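Local coordinates for putative peptide ABC-transport system periplasmic peptide-binding protein (Campylobacter jejuni, PDB 4OEV), which binds nickel(II), here together with oxalate, as the extracytoplasmic receptor of an ABC-type importer, in a family generally assigned to peptide uptake, at residues Asp83-Ile88 against Lys108-Leu113. Sequence-based numbering, arbitrary orientation.
Sequences DVKFSI and KSVEIL
A lysine ammonium bonds the helix to a main-chain oxygen of the strand: Lys-85 NZ donates to Val-110 O at 2.8 Å. The nitrogen lies in the carbonyl plane, with a C=O...N angle of 155°. NZ also forms a salt bridge with Glu-89 OE2, one turn further along the helix, so that two oxygens share the ammonium. The chain reaches across fully extended up to CE and turns only at its last torsion (chi4 73°), which swings NZ onto the oxygen. On the way its methylenes run past Val-110, CB lying 3.7 Å from Val-110 CG1. Ile-112 meets the same chain almost at a right angle, its CD1 placed 3.7 Å from Lys-85 CD. The axes of segments 83-88 and 108-113 run nearly antiparallel (171°) and approach to 8.8 Å; the first lies on helix 81-92, the second on strand 107-114, an edge strand, within this chain, of a four-stranded antiparallel sheet. The buried part of the contact belongs to the other branch of Val-110: CG2 meets Ile-88 CG2 at 3.6 Å. Ile-88 extends on to Ile-120 of the neighbouring strand 117-122, and Lys-108 and Ser-109 of the edge strand both face Thr-121 of that neighbour, a classic beta bulge. Away from this sheet, Ser-87 OG bonds Leu-138 N.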
ATOM      1  N   ASP A  83     -16.063  -0.321 -22.371  1.00 57.61           N
ATOM      2  CA  ASP A  83     -15.687  -0.492 -20.940  1.00 55.42           C
ATOM      3  C   ASP A  83     -14.538   0.368 -20.512  1.00 53.53           C
ATOM      4  O   ASP A  83     -14.498   0.887 -19.390  1.00 51.92           O
ATOM      5  CB  ASP A  83     -15.339  -1.952 -20.700  1.00 55.32           C
ATOM      6  CG  ASP A  83     -16.502  -2.858 -20.974  1.00 60.46           C
ATOM      7  OD1 ASP A  83     -17.576  -2.604 -20.389  1.00 57.40           O
ATOM      8  OD2 ASP A  83     -16.338  -3.805 -21.775  1.00 58.46           O
ATOM      9  N   VAL A  84     -13.569   0.482 -21.393  1.00 53.79           N
ATOM     10  CA  VAL A  84     -12.369   1.195 -21.099  1.00 52.22           C
ATOM     11  C   VAL A  84     -12.667   2.681 -20.949  1.00 60.29           C
ATOM     12  O   VAL A  84     -12.175   3.334 -20.037  1.00 50.19           O
ATOM     13  CB  VAL A  84     -11.330   0.945 -22.174  1.00 52.91           C
ATOM     14  CG1 VAL A  84     -10.081   1.745 -21.917  1.00 51.45           C
ATOM     15  CG2 VAL A  84     -11.002  -0.550 -22.249  1.00 53.21           C
ATOM     16  N   LYS A  85     -13.484   3.229 -21.844  1.00 53.64           N
ATOM     17  CA  LYS A  85     -13.852   4.615 -21.731  1.00 53.56           C
ATOM     18  C   LYS A  85     -14.754   4.825 -20.538  1.00 57.35           C
ATOM     19  O   LYS A  85     -14.620   5.826 -19.834  1.00 51.59           O
ATOM     20  CB  LYS A  85     -14.531   5.108 -23.026  1.00 55.83           C
ATOM     21  CG  LYS A  85     -15.096   6.503 -22.943  1.00 59.17           C
ATOM     22  CD  LYS A  85     -15.626   6.923 -24.340  1.00 58.49           C
ATOM     23  CE  LYS A  85     -16.353   8.298 -24.316  1.00 59.08           C
ATOM     24  NZ  LYS A  85     -15.432   9.448 -24.161  1.00 58.00           N
ATOM     25  N   PHE A  86     -15.677   3.898 -20.304  1.00 53.45           N
ATOM     26  CA  PHE A  86     -16.544   4.039 -19.150  1.00 52.80           C
ATOM     27  C   PHE A  86     -15.688   4.065 -17.859  1.00 52.83           C
ATOM     28  O   PHE A  86     -15.900   4.892 -16.984  1.00 49.41           O
ATOM     29  CB  PHE A  86     -17.566   2.908 -19.092  1.00 53.99           C
ATOM     30  CG  PHE A  86     -18.302   2.830 -17.791  1.00 59.35           C
ATOM     31  CD1 PHE A  86     -19.386   3.655 -17.538  1.00 53.90           C
ATOM     32  CD2 PHE A  86     -17.879   1.951 -16.793  1.00 58.64           C
ATOM     33  CE1 PHE A  86     -20.053   3.579 -16.325  1.00 58.31           C
ATOM     34  CE2 PHE A  86     -18.528   1.890 -15.570  1.00 57.99           C
ATOM     35  CZ  PHE A  86     -19.609   2.700 -15.328  1.00 51.83           C
ATOM     36  N   SER A  87     -14.747   3.126 -17.768  1.00 51.25           N
ATOM     37  CA  SER A  87     -13.922   2.966 -16.545  1.00 48.02           C
ATOM     38  C   SER A  87     -13.045   4.160 -16.200  1.00 46.07           C
ATOM     39  O   SER A  87     -13.068   4.691 -15.085  1.00 46.37           O
ATOM     40  CB  SER A  87     -13.042   1.732 -16.714  1.00 48.88           C
ATOM     41  OG  SER A  87     -13.836   0.596 -16.837  1.00 48.34           O
ATOM     42  N   ILE A  88     -12.235   4.563 -17.155  1.00 46.46           N
ATOM     43  CA  ILE A  88     -11.349   5.684 -16.972  1.00 50.02           C
ATOM     44  C   ILE A  88     -12.159   6.946 -16.642  1.00 52.53           C
ATOM     45  O   ILE A  88     -11.824   7.671 -15.730  1.00 44.14           O
ATOM     46  CB  ILE A  88     -10.559   5.924 -18.263  1.00 56.10           C
ATOM     47  CG1 ILE A  88      -9.385   4.979 -18.407  1.00 57.11           C
ATOM     48  CG2 ILE A  88     -10.086   7.329 -18.353  1.00 59.91           C
ATOM     49  CD1 ILE A  88      -8.710   5.182 -19.762  1.00 59.61           C
ATOM     50  N   LYS A 108      -7.730  14.137 -20.243  1.00 47.48           N
ATOM     51  CA  LYS A 108      -8.572  15.139 -20.845  1.00 48.99           C
ATOM     52  C   LYS A 108      -9.725  14.536 -21.649  1.00 51.79           C
ATOM     53  O   LYS A 108     -10.866  14.975 -21.513  1.00 51.95           O
ATOM     54  CB  LYS A 108      -7.746  16.041 -21.739  1.00 52.51           C
ATOM     55  CG  LYS A 108      -8.581  17.136 -22.434  1.00 54.12           C
ATOM     56  CD  LYS A 108      -7.662  18.038 -23.161  1.00 54.60           C
ATOM     57  CE  LYS A 108      -8.456  19.142 -23.848  1.00 58.77           C
ATOM     58  NZ  LYS A 108      -7.536  20.151 -24.423  1.00 59.10           N
ATOM     59  N   SER A 109      -9.422  13.524 -22.469  1.00 51.39           N
ATOM     60  CA  SER A 109     -10.412  12.872 -23.313  1.00 54.54           C
ATOM     61  C   SER A 109     -10.035  11.420 -23.591  1.00 55.00           C
ATOM     62  O   SER A 109      -8.835  11.084 -23.671  1.00 52.38           O
ATOM     63  CB  SER A 109     -10.548  13.600 -24.656  1.00 55.98           C
ATOM     64  OG  SER A 109      -9.300  13.539 -25.336  1.00 55.44           O
ATOM     65  N   VAL A 110     -11.065  10.590 -23.737  1.00 53.91           N
ATOM     66  CA  VAL A 110     -10.932   9.186 -24.152  1.00 54.34           C
ATOM     67  C   VAL A 110     -11.751   8.968 -25.433  1.00 58.31           C
ATOM     68  O   VAL A 110     -12.976   9.084 -25.404  1.00 59.36           O
ATOM     69  CB  VAL A 110     -11.442   8.208 -23.104  1.00 53.22           C
ATOM     70  CG1 VAL A 110     -11.242   6.778 -23.569  1.00 53.78           C
ATOM     71  CG2 VAL A 110     -10.749   8.473 -21.717  1.00 50.81           C
ATOM     72  N   GLU A 111     -11.070   8.696 -26.540  1.00 57.93           N
ATOM     73  CA  GLU A 111     -11.746   8.528 -27.863  1.00 60.44           C
ATOM     74  C   GLU A 111     -11.727   7.065 -28.316  1.00 61.15           C
ATOM     75  O   GLU A 111     -10.646   6.520 -28.518  1.00 65.37           O
ATOM     76  CB  GLU A 111     -11.059   9.333 -28.954  1.00 61.68           C
ATOM     77  CG  GLU A 111     -10.975  10.844 -28.849  1.00 73.75           C
ATOM     78  CD  GLU A 111      -9.984  11.378 -29.872  1.00 75.10           C
ATOM     79  OE1 GLU A 111      -9.024  12.074 -29.452  1.00 61.40           O
ATOM     80  OE2 GLU A 111     -10.153  11.049 -31.091  1.00 75.72           O
ATOM     81  N   ILE A 112     -12.893   6.464 -28.547  1.00 62.65           N
ATOM     82  CA  ILE A 112     -12.974   5.125 -29.136  1.00 66.22           C
ATOM     83  C   ILE A 112     -12.850   5.271 -30.661  1.00 68.02           C
ATOM     84  O   ILE A 112     -13.771   5.803 -31.279  1.00 67.60           O
ATOM     85  CB  ILE A 112     -14.315   4.446 -28.746  1.00 64.14           C
ATOM     86  CG1 ILE A 112     -14.374   4.268 -27.220  1.00 61.87           C
ATOM     87  CG2 ILE A 112     -14.471   3.104 -29.479  1.00 65.65           C
ATOM     88  CD1 ILE A 112     -15.768   3.988 -26.630  1.00 62.29           C
ATOM     89  N   LEU A 113     -11.697   4.903 -31.252  1.00 66.86           N
ATOM     90  CA  LEU A 113     -11.488   5.116 -32.724  1.00 68.86           C
ATOM     91  C   LEU A 113     -11.846   3.858 -33.531  1.00 70.41           C
ATOM     92  O   LEU A 113     -12.180   3.930 -34.734  1.00 72.43           O
ATOM     93  CB  LEU A 113     -10.051   5.591 -33.035  1.00 69.34           C
ATOM     94  CG  LEU A 113      -9.678   7.020 -32.532  1.00 71.99           C
ATOM     95  CD1 LEU A 113      -8.174   7.358 -32.579  1.00 69.51           C
ATOM     96  CD2 LEU A 113     -10.473   8.115 -33.215  1.00 72.44           C
TER